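Local coordinates for malonyl CoA-acyl carrier protein transacylase (Burkholderia pseudomallei, PDB 3G87) that probably transfers the malonyl group from coenzyme A to the phosphopantetheine arm of acyl carrier protein, at residues Ile165-Ala169 with Ala194-Phe199. Residues are numbered along the deposited sequence; the frame is centred on the assembly and turned at random.
Sequences ISGPA and AFHSKF
Residues Ile165 to Pro168 form the end of a beta strand, extended throughout and nearly flat at Gly167 (phi/psi 176/-166), with Pro168 at the N-cap of the helix that follows. The strand belongs to the antiparallel sheet of the small subdomain in the malonyltransferase fold; opposite it, residues 194-199 form an irregular loop that passes through a left-handed conformation at His196 (63/44) and enters a 3-10 turn at Lys198-Phe199. The nearest CA atoms across the two segments are those of Ser166 and Ala194, 4.7 Å apart. The principle illustrated is that a strand side chain can bond to a main-chain carbonyl of a loop that carries a probable active-site histidine. The side chain of Ser166 points toward the loop in the p rotamer, so that its OG donates a hydrogen bond to Phe195 O (2.8 Å), and its CB packs 3.7 Å from Ala194 CA. The next residue, His196, directs its CA-to-CB bond sideways, and its NE2 is hydrogen-bonded to Ser92 OG, in what is probably the GxSxG nucleophile elbow, consistent with the Ser-His pair of acyltransferases. On the sheet side, Ala194 CB rests 3.5 Å from Gly167 O, while the ring of Phe199 (chi1 m) lies obliquely over the strand end, CE2 being 4.0 Å from Pro168 CD and 4.4 Å from Gly167 CA. The neighbouring Lys198 forms a salt bridge with Asp151 through its NZ. The loop also braces itself: Ser197 OG, with chi1 p, accepts from Phe199 N (3.2 Å), an ST turn, and also donates to Ala194 O at 2.8 Å.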
loop_
_atom_site.group_PDB
_atom_site.type_symbol
_atom_site.label_atom_id
_atom_site.label_comp_id
_atom_site.label_asym_id
_atom_site.label_seq_id
_atom_site.Cartn_x
_atom_site.Cartn_y
_atom_site.Cartn_z
ATOM N N ILE A 165 3.625 -11.812 6.577
ATOM C CA ILE A 165 2.622 -12.677 7.082
ATOM C C ILE A 165 1.734 -11.953 8.020
ATOM O O ILE A 165 2.094 -10.981 8.586
ATOM C CB ILE A 165 3.210 -13.880 7.850
ATOM C CG1 ILE A 165 4.192 -13.415 8.884
ATOM C CG2 ILE A 165 3.823 -14.891 6.926
ATOM C CD1 ILE A 165 4.839 -14.484 9.576
ATOM N N SER A 166 0.533 -12.454 8.140
ATOM C CA SER A 166 -0.376 -12.008 9.126
ATOM C C SER A 166 -1.248 -13.108 9.605
ATOM O O SER A 166 -1.459 -14.058 8.937
ATOM C CB SER A 166 -1.147 -10.737 8.701
ATOM O OG SER A 166 -1.937 -10.947 7.629
ATOM N N GLY A 167 -1.709 -12.937 10.824
ATOM C CA GLY A 167 -2.558 -13.855 11.530
ATOM C C GLY A 167 -2.825 -13.420 12.932
ATOM O O GLY A 167 -2.552 -12.315 13.271
ATOM N N PRO A 168 -3.355 -14.300 13.763
ATOM C CA PRO A 168 -3.520 -13.961 15.173
ATOM C C PRO A 168 -2.210 -13.632 15.844
ATOM O O PRO A 168 -1.216 -14.231 15.550
ATOM C CB PRO A 168 -4.136 -15.205 15.767
ATOM C CG PRO A 168 -4.606 -15.940 14.686
ATOM C CD PRO A 168 -3.780 -15.664 13.512
ATOM N N ALA A 169 -2.238 -12.659 16.712
ATOM C CA ALA A 169 -1.067 -12.143 17.400
ATOM C C ALA A 169 -0.143 -13.211 17.981
ATOM O O ALA A 169 1.082 -13.148 17.825
ATOM C CB ALA A 169 -1.520 -11.144 18.503
ATOM N N ALA A 194 -4.377 -8.237 11.614
ATOM C CA ALA A 194 -3.828 -9.180 10.671
ATOM C C ALA A 194 -4.350 -8.656 9.345
ATOM O O ALA A 194 -5.401 -9.118 8.881
ATOM C CB ALA A 194 -4.420 -10.528 10.967
ATOM N N PHE A 195 -3.639 -7.688 8.759
ATOM C CA PHE A 195 -4.120 -7.000 7.574
ATOM C C PHE A 195 -3.900 -7.889 6.383
ATOM O O PHE A 195 -2.952 -8.676 6.360
ATOM C CB PHE A 195 -3.418 -5.649 7.367
ATOM C CG PHE A 195 -3.733 -4.607 8.454
ATOM C CD1 PHE A 195 -4.909 -4.712 9.243
ATOM C CD2 PHE A 195 -2.866 -3.511 8.677
ATOM C CE1 PHE A 195 -5.213 -3.765 10.253
ATOM C CE2 PHE A 195 -3.163 -2.565 9.703
ATOM C CZ PHE A 195 -4.338 -2.686 10.466
ATOM N N HIS A 196 -4.785 -7.767 5.430
ATOM C CA HIS A 196 -4.702 -8.471 4.168
ATOM C C HIS A 196 -4.772 -9.965 4.366
ATOM O O HIS A 196 -3.991 -10.686 3.811
ATOM C CB HIS A 196 -3.466 -8.021 3.359
ATOM C CG HIS A 196 -3.578 -6.624 2.832
ATOM N ND1 HIS A 196 -4.436 -6.273 1.830
ATOM C CD2 HIS A 196 -2.981 -5.483 3.214
ATOM C CE1 HIS A 196 -4.360 -4.987 1.602
ATOM N NE2 HIS A 196 -3.491 -4.485 2.439
ATOM N N SER A 197 -5.703 -10.374 5.223
ATOM C CA SER A 197 -6.007 -11.775 5.544
ATOM C C SER A 197 -7.521 -11.869 5.767
ATOM O O SER A 197 -8.235 -10.867 5.680
ATOM C CB SER A 197 -5.292 -12.238 6.824
ATOM O OG SER A 197 -5.973 -11.763 8.006
ATOM N N LYS A 198 -7.984 -13.075 6.070
ATOM C CA LYS A 198 -9.411 -13.349 6.329
ATOM C C LYS A 198 -9.993 -12.618 7.541
ATOM O O LYS A 198 -11.199 -12.542 7.663
ATOM C CB LYS A 198 -9.636 -14.849 6.548
ATOM C CG LYS A 198 -8.866 -15.446 7.763
ATOM C CD LYS A 198 -9.209 -16.949 7.951
ATOM C CE LYS A 198 -8.113 -17.626 8.796
ATOM N NZ LYS A 198 -8.374 -19.092 9.045
ATOM N N PHE A 199 -9.147 -12.138 8.448
ATOM C CA PHE A 199 -9.634 -11.382 9.599
ATOM C C PHE A 199 -10.210 -10.017 9.206
ATOM O O PHE A 199 -11.017 -9.452 9.936
ATOM C CB PHE A 199 -8.609 -11.359 10.765
ATOM C CG PHE A 199 -8.266 -12.759 11.265
ATOM C CD1 PHE A 199 -9.135 -13.442 12.124
ATOM C CD2 PHE A 199 -7.141 -13.444 10.782
ATOM C CE1 PHE A 199 -8.871 -14.758 12.554
ATOM C CE2 PHE A 199 -6.865 -14.745 11.210
ATOM C CZ PHE A 199 -7.735 -15.397 12.111
#